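Local coordinates for protein putative oxidoreductase molybdopterin-binding subunit (Sulfolobus tokodaii, PDB 4ZOH) that binds the molybdenum pterin cytosine dinucleotide cofactor as the molybdopterin-binding subunit of a putative oxidoreductase, probably of the xanthine dehydrogenase and aldehyde oxidase family, at residues 598-603 against 653-658; 380-385 against 666-671. All coordinates share one frame; numbering follows the deposited sequence.

Interaction 1: residues 598-603 against 653-658; sequences INPLLA and WYYEIL. With MCN (pterin cytosine dinucleotide), chain D.
Trp653 lays the six-membered part of its indole against the first turn of helix 600-619: CH2 meets Ala603 CB at 3.8 Å, and CZ3 lies 3.6 Å from Pro600 O, while the backbone C of Ala603 sits over one face of the ring. With CG anti to the backbone N (chi1 179°), the indole reaches out from strand 651-655 to the helix, and its NE1 is hydrogen-bonded to Asp592. Tyr655, next but one along the strand, meets the proline ring obliquely, its OH 3.7 Å from Pro600 CG and its CE2 touching Pro600 CB. The contact thus packs strand 651-655, which borders a four-stranded mixed sheet within this chain, against the start of a helix whose N-terminus belongs to the cofactor pocket. There Ile598 N donates to the cytosine N3 at 3.1 Å. Asn599 N donates to the cytosine O2 at 2.8 Å, and two successive backbone amides thereby bond neighbouring acceptors of the base. Asn599 is also the N-cap: its OD1 accepts from Leu602 N at 3.3 Å, the donor standing 52° out of the amide carbonyl plane. Its ND2 is held by Gln452 and the backbone O of Ile7, fixing the rotation of the capping amide.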
ATOM      1  N   ILE A 598      -6.836  35.024  -4.555  1.00 26.62           N
ATOM      2  CA  ILE A 598      -7.361  33.910  -5.393  1.00 22.65           C
ATOM      3  C   ILE A 598      -8.628  33.300  -4.768  1.00 23.87           C
ATOM      4  O   ILE A 598      -9.627  32.908  -5.471  1.00 26.27           O
ATOM      5  CB  ILE A 598      -6.261  32.840  -5.642  1.00 23.79           C
ATOM      6  CG1 ILE A 598      -4.939  33.495  -6.121  1.00 22.85           C
ATOM      7  CG2 ILE A 598      -6.755  31.783  -6.586  1.00 21.20           C
ATOM      8  CD1 ILE A 598      -5.014  34.190  -7.487  1.00 29.21           C
ATOM      9  N   ASN A 599      -8.631  33.244  -3.459  1.00 20.86           N
ATOM     10  CA  ASN A 599      -9.701  32.569  -2.740  1.00 23.06           C
ATOM     11  C   ASN A 599      -9.788  33.180  -1.338  1.00 24.09           C
ATOM     12  O   ASN A 599      -8.994  32.824  -0.427  1.00 25.58           O
ATOM     13  CB  ASN A 599      -9.550  31.031  -2.715  1.00 23.15           C
ATOM     14  CG  ASN A 599     -10.781  30.320  -2.086  1.00 22.93           C
ATOM     15  OD1 ASN A 599     -11.359  30.777  -1.103  1.00 22.85           O
ATOM     16  ND2 ASN A 599     -11.133  29.175  -2.632  1.00 24.13           N
ATOM     17  N   PRO A 600     -10.763  34.112  -1.152  1.00 25.56           N
ATOM     18  CA  PRO A 600     -10.912  34.829   0.150  1.00 24.66           C
ATOM     19  C   PRO A 600     -11.228  33.926   1.296  1.00 22.57           C
ATOM     20  O   PRO A 600     -10.833  34.228   2.419  1.00 25.51           O
ATOM     21  CB  PRO A 600     -12.081  35.840  -0.093  1.00 25.61           C
ATOM     22  CG  PRO A 600     -12.167  35.965  -1.583  1.00 30.50           C
ATOM     23  CD  PRO A 600     -11.517  34.760  -2.247  1.00 25.83           C
ATOM     24  N   LEU A 601     -11.949  32.822   1.060  1.00 22.70           N
ATOM     25  CA  LEU A 601     -12.236  31.914   2.175  1.00 24.10           C
ATOM     26  C   LEU A 601     -10.927  31.282   2.779  1.00 23.28           C
ATOM     27  O   LEU A 601     -10.725  31.241   3.976  1.00 27.60           O
ATOM     28  CB  LEU A 601     -13.204  30.807   1.701  1.00 25.16           C
ATOM     29  CG  LEU A 601     -13.649  29.762   2.709  1.00 25.17           C
ATOM     30  CD1 LEU A 601     -14.547  30.371   3.811  1.00 30.95           C
ATOM     31  CD2 LEU A 601     -14.365  28.634   1.961  1.00 23.51           C
ATOM     32  N   LEU A 602     -10.068  30.810   1.897  1.00 26.25           N
ATOM     33  CA  LEU A 602      -8.785  30.089   2.190  1.00 25.49           C
ATOM     34  C   LEU A 602      -7.757  31.096   2.641  1.00 25.59           C
ATOM     35  O   LEU A 602      -7.060  30.849   3.624  1.00 25.51           O
ATOM     36  CB  LEU A 602      -8.323  29.381   0.894  1.00 23.39           C
ATOM     37  CG  LEU A 602      -8.832  27.929   0.916  1.00 26.18           C
ATOM     38  CD1 LEU A 602     -10.334  27.830   1.190  1.00 24.05           C
ATOM     39  CD2 LEU A 602      -8.453  27.354  -0.429  1.00 26.58           C
ATOM     40  N   ALA A 603      -7.767  32.294   2.014  1.00 24.17           N
ATOM     41  CA  ALA A 603      -6.854  33.348   2.467  1.00 23.63           C
ATOM     42  C   ALA A 603      -7.132  33.765   3.892  1.00 22.93           C
ATOM     43  O   ALA A 603      -6.234  33.798   4.739  1.00 25.52           O
ATOM     44  CB  ALA A 603      -6.821  34.515   1.495  1.00 24.51           C
ATOM     45  N   TRP A 653     -11.229  39.612   9.378  1.00 29.85           N
ATOM     46  CA  TRP A 653     -10.219  39.736   8.397  1.00 29.52           C
ATOM     47  C   TRP A 653     -10.729  40.533   7.206  1.00 30.82           C
ATOM     48  O   TRP A 653     -11.773  40.215   6.634  1.00 30.86           O
ATOM     49  CB  TRP A 653      -9.753  38.323   7.963  1.00 28.62           C
ATOM     50  CG  TRP A 653      -8.675  38.402   6.886  1.00 23.16           C
ATOM     51  CD1 TRP A 653      -7.338  38.758   7.070  1.00 20.68           C
ATOM     52  CD2 TRP A 653      -8.824  38.127   5.493  1.00 24.66           C
ATOM     53  NE1 TRP A 653      -6.669  38.697   5.875  1.00 22.73           N
ATOM     54  CE2 TRP A 653      -7.547  38.330   4.887  1.00 21.46           C
ATOM     55  CE3 TRP A 653      -9.909  37.725   4.682  1.00 22.67           C
ATOM     56  CZ2 TRP A 653      -7.331  38.134   3.541  1.00 24.70           C
ATOM     57  CZ3 TRP A 653      -9.704  37.568   3.351  1.00 22.99           C
ATOM     58  CH2 TRP A 653      -8.415  37.770   2.766  1.00 23.61           C
ATOM     59  N   TYR A 654      -9.971  41.559   6.837  1.00 28.52           N
ATOM     60  CA  TYR A 654     -10.229  42.340   5.607  1.00 30.66           C
ATOM     61  C   TYR A 654      -9.011  42.432   4.641  1.00 31.56           C
ATOM     62  O   TYR A 654      -7.851  42.458   5.056  1.00 28.55           O
ATOM     63  CB  TYR A 654     -10.687  43.775   5.944  1.00 30.12           C
ATOM     64  CG  TYR A 654     -11.784  43.831   6.975  1.00 30.30           C
ATOM     65  CD1 TYR A 654     -13.152  43.716   6.585  1.00 35.37           C
ATOM     66  CD2 TYR A 654     -11.477  44.024   8.327  1.00 26.94           C
ATOM     67  CE1 TYR A 654     -14.189  43.820   7.563  1.00 35.08           C
ATOM     68  CE2 TYR A 654     -12.477  44.105   9.297  1.00 28.71           C
ATOM     69  CZ  TYR A 654     -13.841  44.004   8.902  1.00 30.89           C
ATOM     70  OH  TYR A 654     -14.816  44.047   9.864  1.00 33.33           O
ATOM     71  N   TYR A 655      -9.273  42.487   3.354  1.00 32.13           N
ATOM     72  CA  TYR A 655      -8.164  42.713   2.461  1.00 35.68           C
ATOM     73  C   TYR A 655      -8.416  43.909   1.566  1.00 34.26           C
ATOM     74  O   TYR A 655      -9.568  44.250   1.366  1.00 30.37           O
ATOM     75  CB  TYR A 655      -7.866  41.480   1.652  1.00 29.85           C
ATOM     76  CG  TYR A 655      -8.961  41.035   0.710  1.00 32.41           C
ATOM     77  CD1 TYR A 655      -8.891  41.322  -0.662  1.00 29.52           C
ATOM     78  CD2 TYR A 655     -10.057  40.276   1.188  1.00 28.43           C
ATOM     79  CE1 TYR A 655      -9.887  40.868  -1.530  1.00 31.61           C
ATOM     80  CE2 TYR A 655     -11.061  39.831   0.348  1.00 26.96           C
ATOM     81  CZ  TYR A 655     -10.987  40.134  -0.995  1.00 31.44           C
ATOM     82  OH  TYR A 655     -11.991  39.656  -1.806  1.00 37.39           O
ATOM     83  N   GLU A 656      -7.335  44.536   1.083  1.00 32.47           N
ATOM     84  CA  GLU A 656      -7.408  45.591   0.049  1.00 34.93           C
ATOM     85  C   GLU A 656      -6.421  45.216  -1.013  1.00 34.59           C
ATOM     86  O   GLU A 656      -5.337  44.738  -0.678  1.00 33.95           O
ATOM     87  CB  GLU A 656      -7.043  46.968   0.616  1.00 36.12           C
ATOM     88  CG  GLU A 656      -7.822  47.375   1.875  1.00 39.78           C
ATOM     89  CD  GLU A 656      -9.263  47.877   1.592  1.00 49.04           C
ATOM     90  OE1 GLU A 656      -9.532  48.412   0.487  1.00 49.02           O
ATOM     91  OE2 GLU A 656     -10.131  47.753   2.497  1.00 48.10           O
ATOM     92  N   ILE A 657      -6.788  45.375  -2.279  1.00 27.60           N
ATOM     93  CA  ILE A 657      -5.865  45.141  -3.349  1.00 29.71           C
ATOM     94  C   ILE A 657      -5.403  46.496  -3.904  1.00 33.98           C
ATOM     95  O   ILE A 657      -6.005  47.027  -4.862  1.00 32.68           O
ATOM     96  CB  ILE A 657      -6.509  44.265  -4.430  1.00 29.04           C
ATOM     97  CG1 ILE A 657      -7.114  43.014  -3.787  1.00 31.13           C
ATOM     98  CG2 ILE A 657      -5.536  44.013  -5.593  1.00 30.37           C
ATOM     99  CD1 ILE A 657      -8.021  42.194  -4.704  1.00 35.27           C
ATOM    100  N   LEU A 658      -4.344  47.045  -3.299  1.00 33.85           N
ATOM    101  CA  LEU A 658      -3.689  48.310  -3.771  1.00 31.10           C
ATOM    102  C   LEU A 658      -2.390  47.982  -4.536  1.00 35.78           C
ATOM    103  O   LEU A 658      -1.944  48.739  -5.400  1.00 38.39           O
ATOM    104  CB  LEU A 658      -3.331  49.182  -2.560  1.00 28.54           C
ATOM    105  CG  LEU A 658      -4.401  49.333  -1.470  1.00 28.97           C
ATOM    106  CD1 LEU A 658      -3.904  50.150  -0.290  1.00 26.10           C
ATOM    107  CD2 LEU A 658      -5.672  49.964  -2.111  1.00 29.99           C
TER
HETATM  108  N1  MCN D 801      -4.218  32.700  -0.945  1.00 26.58           N
HETATM  109  C2  MCN D 801      -5.046  33.380  -1.824  1.00 27.83           C
HETATM  110  N3  MCN D 801      -4.691  34.596  -2.345  1.00 26.87           N
HETATM  111  C4  MCN D 801      -3.474  35.146  -1.960  1.00 26.25           C
HETATM  112  C5  MCN D 801      -2.631  34.476  -1.075  1.00 26.33           C
HETATM  113  C6  MCN D 801      -2.991  33.223  -0.576  1.00 24.07           C
HETATM  114  O2  MCN D 801      -6.136  32.933  -2.195  1.00 27.20           O
HETATM  115  N4  MCN D 801      -3.148  36.315  -2.471  1.00 23.47           N
HETATM  116  C1' MCN D 801      -4.672  31.395  -0.461  1.00 26.05           C
HETATM  117  C2D MCN D 801      -4.127  30.294  -1.375  1.00 27.48           C
HETATM  118  O2' MCN D 801      -5.014  29.939  -2.391  1.00 34.26           O
HETATM  119  C3' MCN D 801      -4.031  29.116  -0.442  1.00 26.77           C
HETATM  120  C4D MCN D 801      -3.420  29.787   0.717  1.00 27.36           C
HETATM  121  O4D MCN D 801      -4.118  31.105   0.801  1.00 26.77           O
HETATM  122  O3' MCN D 801      -5.261  28.582  -0.094  1.00 26.35           O
HETATM  123  C5' MCN D 801      -2.022  29.776   0.129  1.00 28.96           C
HETATM  124  O5' MCN D 801      -1.214  30.574   0.780  1.00 29.72           O
HETATM  125  PA  MCN D 801       0.253  30.996   0.224  1.00 25.88           P
HETATM  126  O1A MCN D 801       0.581  30.767  -1.167  1.00 26.43           O
HETATM  127  O2A MCN D 801       0.286  32.374   0.823  1.00 24.53           O
HETATM  128  O3A MCN D 801       1.112  30.027   1.306  1.00 25.71           O
HETATM  129  PB  MCN D 801       1.440  28.482   0.977  1.00 22.58           P
HETATM  130  O1B MCN D 801       2.746  28.452   0.200  1.00 23.31           O
HETATM  131  O2B MCN D 801       0.347  27.704   0.387  1.00 19.76           O
HETATM  132  O3B MCN D 801       1.620  27.981   2.412  1.00 20.82           O
HETATM  133  C10 MCN D 801       2.890  27.992   3.120  1.00 19.76           C
HETATM  134  C9' MCN D 801       2.728  28.600   4.492  1.00 20.12           C
HETATM  135  C8' MCN D 801       3.875  28.402   5.333  1.00 22.27           C
HETATM  136  S8' MCN D 801       5.467  28.908   4.785  1.00 25.50           S
HETATM  137  C7' MCN D 801       3.773  27.942   6.611  1.00 22.72           C
HETATM  138  S7' MCN D 801       5.164  27.826   7.722  1.00 24.97           S
HETATM  139  C6' MCN D 801       2.494  27.637   7.222  1.00 23.76           C
HETATM  140  C7  MCN D 801       1.334  28.315   6.420  1.00 24.09           C
HETATM  141  O9' MCN D 801       1.556  28.021   5.056  1.00 22.33           O
HETATM  142  N5' MCN D 801       2.277  26.205   7.426  1.00 22.48           N
HETATM  143  C4A MCN D 801       1.002  25.606   7.427  1.00 25.33           C
HETATM  144  N8' MCN D 801       0.017  27.740   6.835  1.00 23.55           N
HETATM  145  C4B MCN D 801      -0.133  26.423   7.153  1.00 25.90           C
HETATM  146  N1' MCN D 801      -1.378  25.940   7.183  1.00 24.57           N
HETATM  147  C2' MCN D 801      -1.564  24.646   7.429  1.00 23.89           C
HETATM  148  N2' MCN D 801      -2.801  24.197   7.431  1.00 23.95           N
HETATM  149  N3' MCN D 801      -0.484  23.748   7.720  1.00 22.66           N
HETATM  150  C4' MCN D 801       0.843  24.234   7.742  1.00 26.60           C
HETATM  151  O4' MCN D 801       1.802  23.454   8.012  1.00 24.48           O

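Interaction 2: residues 380-385 against 666-671. With MCN (pterin cytosine dinucleotide), chain D.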
ATOM      1  N   TYR A 380      10.307  46.777  -1.406  1.00 32.71           N
ATOM      2  CA  TYR A 380       8.901  46.622  -1.210  1.00 31.91           C
ATOM      3  C   TYR A 380       8.279  47.024  -2.521  1.00 39.62           C
ATOM      4  O   TYR A 380       8.395  48.192  -2.942  1.00 36.79           O
ATOM      5  CB  TYR A 380       8.461  47.538  -0.117  1.00 29.28           C
ATOM      6  CG  TYR A 380       9.128  47.370   1.223  1.00 26.51           C
ATOM      7  CD1 TYR A 380       9.714  46.142   1.658  1.00 25.54           C
ATOM      8  CD2 TYR A 380       9.160  48.452   2.105  1.00 28.74           C
ATOM      9  CE1 TYR A 380      10.343  46.044   2.909  1.00 20.77           C
ATOM     10  CE2 TYR A 380       9.763  48.352   3.357  1.00 24.52           C
ATOM     11  CZ  TYR A 380      10.337  47.148   3.759  1.00 25.06           C
ATOM     12  OH  TYR A 380      10.904  47.117   5.028  1.00 24.04           O
ATOM     13  N   ASP A 381       7.609  46.076  -3.201  1.00 36.24           N
ATOM     14  CA  ASP A 381       7.372  46.281  -4.635  1.00 31.25           C
ATOM     15  C   ASP A 381       6.155  47.066  -5.068  1.00 35.96           C
ATOM     16  O   ASP A 381       6.215  47.778  -6.110  1.00 31.39           O
ATOM     17  CB  ASP A 381       7.376  44.955  -5.396  1.00 30.66           C
ATOM     18  CG  ASP A 381       6.373  43.890  -4.797  1.00 30.57           C
ATOM     19  OD1 ASP A 381       5.836  44.047  -3.655  1.00 27.13           O
ATOM     20  OD2 ASP A 381       6.187  42.871  -5.516  1.00 28.23           O
ATOM     21  N   SER A 382       5.034  46.892  -4.360  1.00 28.92           N
ATOM     22  CA  SER A 382       3.779  47.474  -4.846  1.00 32.43           C
ATOM     23  C   SER A 382       2.808  47.565  -3.684  1.00 32.52           C
ATOM     24  O   SER A 382       2.943  46.831  -2.685  1.00 30.67           O
ATOM     25  CB  SER A 382       3.158  46.725  -6.030  1.00 29.05           C
ATOM     26  OG  SER A 382       2.599  45.550  -5.498  1.00 31.95           O
ATOM     27  N   GLY A 383       1.902  48.537  -3.804  1.00 31.79           N
ATOM     28  CA  GLY A 383       0.907  48.848  -2.785  1.00 35.83           C
ATOM     29  C   GLY A 383       1.059  50.266  -2.282  1.00 34.50           C
ATOM     30  O   GLY A 383       1.760  51.083  -2.882  1.00 36.06           O
ATOM     31  N   ASN A 384       0.459  50.525  -1.133  1.00 35.80           N
ATOM     32  CA  ASN A 384       0.406  51.853  -0.585  1.00 39.00           C
ATOM     33  C   ASN A 384       0.159  51.735   0.853  1.00 33.15           C
ATOM     34  O   ASN A 384      -1.006  51.602   1.258  1.00 33.80           O
ATOM     35  CB  ASN A 384      -0.758  52.663  -1.221  1.00 44.04           C
ATOM     36  CG  ASN A 384      -0.791  54.135  -0.769  1.00 49.16           C
ATOM     37  OD1 ASN A 384      -0.519  54.508   0.410  1.00 49.07           O
ATOM     38  ND2 ASN A 384      -1.170  54.974  -1.696  1.00 50.46           N
ATOM     39  N   VAL A 385       1.241  51.845   1.627  1.00 31.26           N
ATOM     40  CA  VAL A 385       1.205  51.578   3.047  1.00 32.83           C
ATOM     41  C   VAL A 385       0.326  52.598   3.777  1.00 36.17           C
ATOM     42  O   VAL A 385      -0.545  52.205   4.548  1.00 33.99           O
ATOM     43  CB  VAL A 385       2.632  51.531   3.651  1.00 36.90           C
ATOM     44  CG1 VAL A 385       2.594  51.180   5.139  1.00 32.38           C
ATOM     45  CG2 VAL A 385       3.496  50.513   2.915  1.00 38.95           C
ATOM     46  N   GLY A 666      -0.851  37.815 -10.090  1.00 29.66           N
ATOM     47  CA  GLY A 666      -0.986  39.083  -9.307  1.00 29.52           C
ATOM     48  C   GLY A 666      -0.964  38.967  -7.783  1.00 29.14           C
ATOM     49  O   GLY A 666      -1.006  39.988  -7.042  1.00 24.92           O
ATOM     50  N   SER A 667      -0.871  37.728  -7.284  1.00 27.76           N
ATOM     51  CA  SER A 667      -0.993  37.442  -5.846  1.00 23.18           C
ATOM     52  C   SER A 667       0.344  37.527  -5.082  1.00 23.81           C
ATOM     53  O   SER A 667       1.399  37.306  -5.646  1.00 24.23           O
ATOM     54  CB  SER A 667      -1.538  35.999  -5.695  1.00 26.78           C
ATOM     55  OG  SER A 667      -0.551  35.032  -6.089  1.00 22.17           O
ATOM     56  N   LYS A 668       0.282  37.803  -3.788  1.00 22.56           N
ATOM     57  CA  LYS A 668       1.397  37.713  -2.889  1.00 25.64           C
ATOM     58  C   LYS A 668       0.979  36.691  -1.832  1.00 27.48           C
ATOM     59  O   LYS A 668      -0.235  36.420  -1.674  1.00 25.46           O
ATOM     60  CB  LYS A 668       1.682  39.088  -2.196  1.00 21.61           C
ATOM     61  CG  LYS A 668       1.706  40.234  -3.226  1.00 22.01           C
ATOM     62  CD  LYS A 668       2.178  41.574  -2.634  1.00 22.59           C
ATOM     63  CE  LYS A 668       2.284  42.689  -3.704  1.00 22.14           C
ATOM     64  NZ  LYS A 668       2.987  43.842  -3.017  1.00 23.03           N
ATOM     65  N   GLY A 669       1.962  36.193  -1.062  1.00 22.36           N
ATOM     66  CA  GLY A 669       1.680  35.227  -0.046  1.00 23.11           C
ATOM     67  C   GLY A 669       1.098  35.745   1.233  1.00 25.83           C
ATOM     68  O   GLY A 669       1.500  36.823   1.750  1.00 26.66           O
ATOM     69  N   ILE A 670       0.197  34.948   1.803  1.00 22.17           N
ATOM     70  CA  ILE A 670      -0.363  35.234   3.102  1.00 20.39           C
ATOM     71  C   ILE A 670      -0.111  34.102   4.114  1.00 19.25           C
ATOM     72  O   ILE A 670      -0.449  34.224   5.334  1.00 18.68           O
ATOM     73  CB  ILE A 670      -1.923  35.427   2.950  1.00 22.45           C
ATOM     74  CG1 ILE A 670      -2.501  36.152   4.198  1.00 18.07           C
ATOM     75  CG2 ILE A 670      -2.621  34.040   2.776  1.00 19.04           C
ATOM     76  CD1 ILE A 670      -3.895  36.768   4.046  1.00 20.15           C
ATOM     77  N   GLY A 671       0.465  32.974   3.662  1.00 21.47           N
ATOM     78  CA  GLY A 671       0.615  31.803   4.611  1.00 19.40           C
ATOM     79  C   GLY A 671       1.233  32.182   5.926  1.00 19.71           C
ATOM     80  O   GLY A 671       0.883  31.606   6.992  1.00 23.03           O
TER
HETATM   81  N1  MCN D 801      -4.218  32.700  -0.945  1.00 26.58           N
HETATM   82  C2  MCN D 801      -5.046  33.380  -1.824  1.00 27.83           C
HETATM   83  N3  MCN D 801      -4.691  34.596  -2.345  1.00 26.87           N
HETATM   84  C4  MCN D 801      -3.474  35.146  -1.960  1.00 26.25           C
HETATM   85  C5  MCN D 801      -2.631  34.476  -1.075  1.00 26.33           C
HETATM   86  C6  MCN D 801      -2.991  33.223  -0.576  1.00 24.07           C
HETATM   87  O2  MCN D 801      -6.136  32.933  -2.195  1.00 27.20           O
HETATM   88  N4  MCN D 801      -3.148  36.315  -2.471  1.00 23.47           N
HETATM   89  C1' MCN D 801      -4.672  31.395  -0.461  1.00 26.05           C
HETATM   90  C2D MCN D 801      -4.127  30.294  -1.375  1.00 27.48           C
HETATM   91  O2' MCN D 801      -5.014  29.939  -2.391  1.00 34.26           O
HETATM   92  C3' MCN D 801      -4.031  29.116  -0.442  1.00 26.77           C
HETATM   93  C4D MCN D 801      -3.420  29.787   0.717  1.00 27.36           C
HETATM   94  O4D MCN D 801      -4.118  31.105   0.801  1.00 26.77           O
HETATM   95  O3' MCN D 801      -5.261  28.582  -0.094  1.00 26.35           O
HETATM   96  C5' MCN D 801      -2.022  29.776   0.129  1.00 28.96           C
HETATM   97  O5' MCN D 801      -1.214  30.574   0.780  1.00 29.72           O
HETATM   98  PA  MCN D 801       0.253  30.996   0.224  1.00 25.88           P
HETATM   99  O1A MCN D 801       0.581  30.767  -1.167  1.00 26.43           O
HETATM  100  O2A MCN D 801       0.286  32.374   0.823  1.00 24.53           O
HETATM  101  O3A MCN D 801       1.112  30.027   1.306  1.00 25.71           O
HETATM  102  PB  MCN D 801       1.440  28.482   0.977  1.00 22.58           P
HETATM  103  O1B MCN D 801       2.746  28.452   0.200  1.00 23.31           O
HETATM  104  O2B MCN D 801       0.347  27.704   0.387  1.00 19.76           O
HETATM  105  O3B MCN D 801       1.620  27.981   2.412  1.00 20.82           O
HETATM  106  C10 MCN D 801       2.890  27.992   3.120  1.00 19.76           C
HETATM  107  C9' MCN D 801       2.728  28.600   4.492  1.00 20.12           C
HETATM  108  C8' MCN D 801       3.875  28.402   5.333  1.00 22.27           C
HETATM  109  S8' MCN D 801       5.467  28.908   4.785  1.00 25.50           S
HETATM  110  C7' MCN D 801       3.773  27.942   6.611  1.00 22.72           C
HETATM  111  S7' MCN D 801       5.164  27.826   7.722  1.00 24.97           S
HETATM  112  C6' MCN D 801       2.494  27.637   7.222  1.00 23.76           C
HETATM  113  C7  MCN D 801       1.334  28.315   6.420  1.00 24.09           C
HETATM  114  O9' MCN D 801       1.556  28.021   5.056  1.00 22.33           O
HETATM  115  N5' MCN D 801       2.277  26.205   7.426  1.00 22.48           N
HETATM  116  C4A MCN D 801       1.002  25.606   7.427  1.00 25.33           C
HETATM  117  N8' MCN D 801       0.017  27.740   6.835  1.00 23.55           N
HETATM  118  C4B MCN D 801      -0.133  26.423   7.153  1.00 25.90           C
HETATM  119  N1' MCN D 801      -1.378  25.940   7.183  1.00 24.57           N
HETATM  120  C2' MCN D 801      -1.564  24.646   7.429  1.00 23.89           C
HETATM  121  N2' MCN D 801      -2.801  24.197   7.431  1.00 23.95           N
HETATM  122  N3' MCN D 801      -0.484  23.748   7.720  1.00 22.66           N
HETATM  123  C4' MCN D 801       0.843  24.234   7.742  1.00 26.60           C
HETATM  124  O4' MCN D 801       1.802  23.454   8.012  1.00 24.48           O
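A buried lysine joined by a salt bridge to a loop remote in sequence makes this contact, which ties the loop leading into helix 385-401 to the cofactor-binding loop before helix 673-688 in the molybdopterin-binding part of the fold. Lys668 runs fully extended beyond CG and brings NZ to three acceptors of 380-385: Asp381 OD1 at 2.9 Å, Ser382 OG at 3.0 Å and the backbone O of Ser382. Neither of the two flat acceptor groups is met in its own plane, since the ammonium stands 40° above the carboxylate of Asp381 and 47° out of the carbonyl plane of Ser382. Asp381 approaches from the direction opposite to the lysine, and its chi1 of 54°, which sets CG between the backbone N and carbonyl carbon, turns OD1 to the charge. Outside the two segments, NZ also donates to the backbone O of Thr566, while Thr565 and Thr566 hold the carboxylate and Lys660 O partners Ser382 OG. A methionine in place of Lys668 would probably leave the Asp381 carboxylate without its countercharge and remove the three bonds that join the two loops here. The backbone of 668-671 meanwhile bonds the pterin cytosine dinucleotide. Lys668 O accepts from N4 of the cytosine at 3.0 Å, complementing the base recognition by the amides of 598-599. Further along the loop, Ile670 N and Gly671 N converge on one phosphate oxygen, O2A, at 2.8 and 2.9 Å.

In the fold
Both interactions are partly buried, lie on the same side of the chain's centre about 11 Å apart between centres, and place one segment against the same cofactor. Interaction 1 joins a helix start to a sheet strand by apolar and aromatic packing, with no hydrogen bond crossing between its segments; interaction 2 joins two loops through charge and hydrogen bonds gathered on a single ammonium. Along the chain, interaction 1 is nested within the loop that interaction 2 closes. They also meet directly: Trp653 CZ2 packs on Ile670 CD1 at 3.7 Å, and Leu658 CD1 lies 3.6 Å from Asn384 O. Segments 598-603 and 666-671 hold the cytosine, the latter also a phosphate, and 653-658 and 380-385 pack against them.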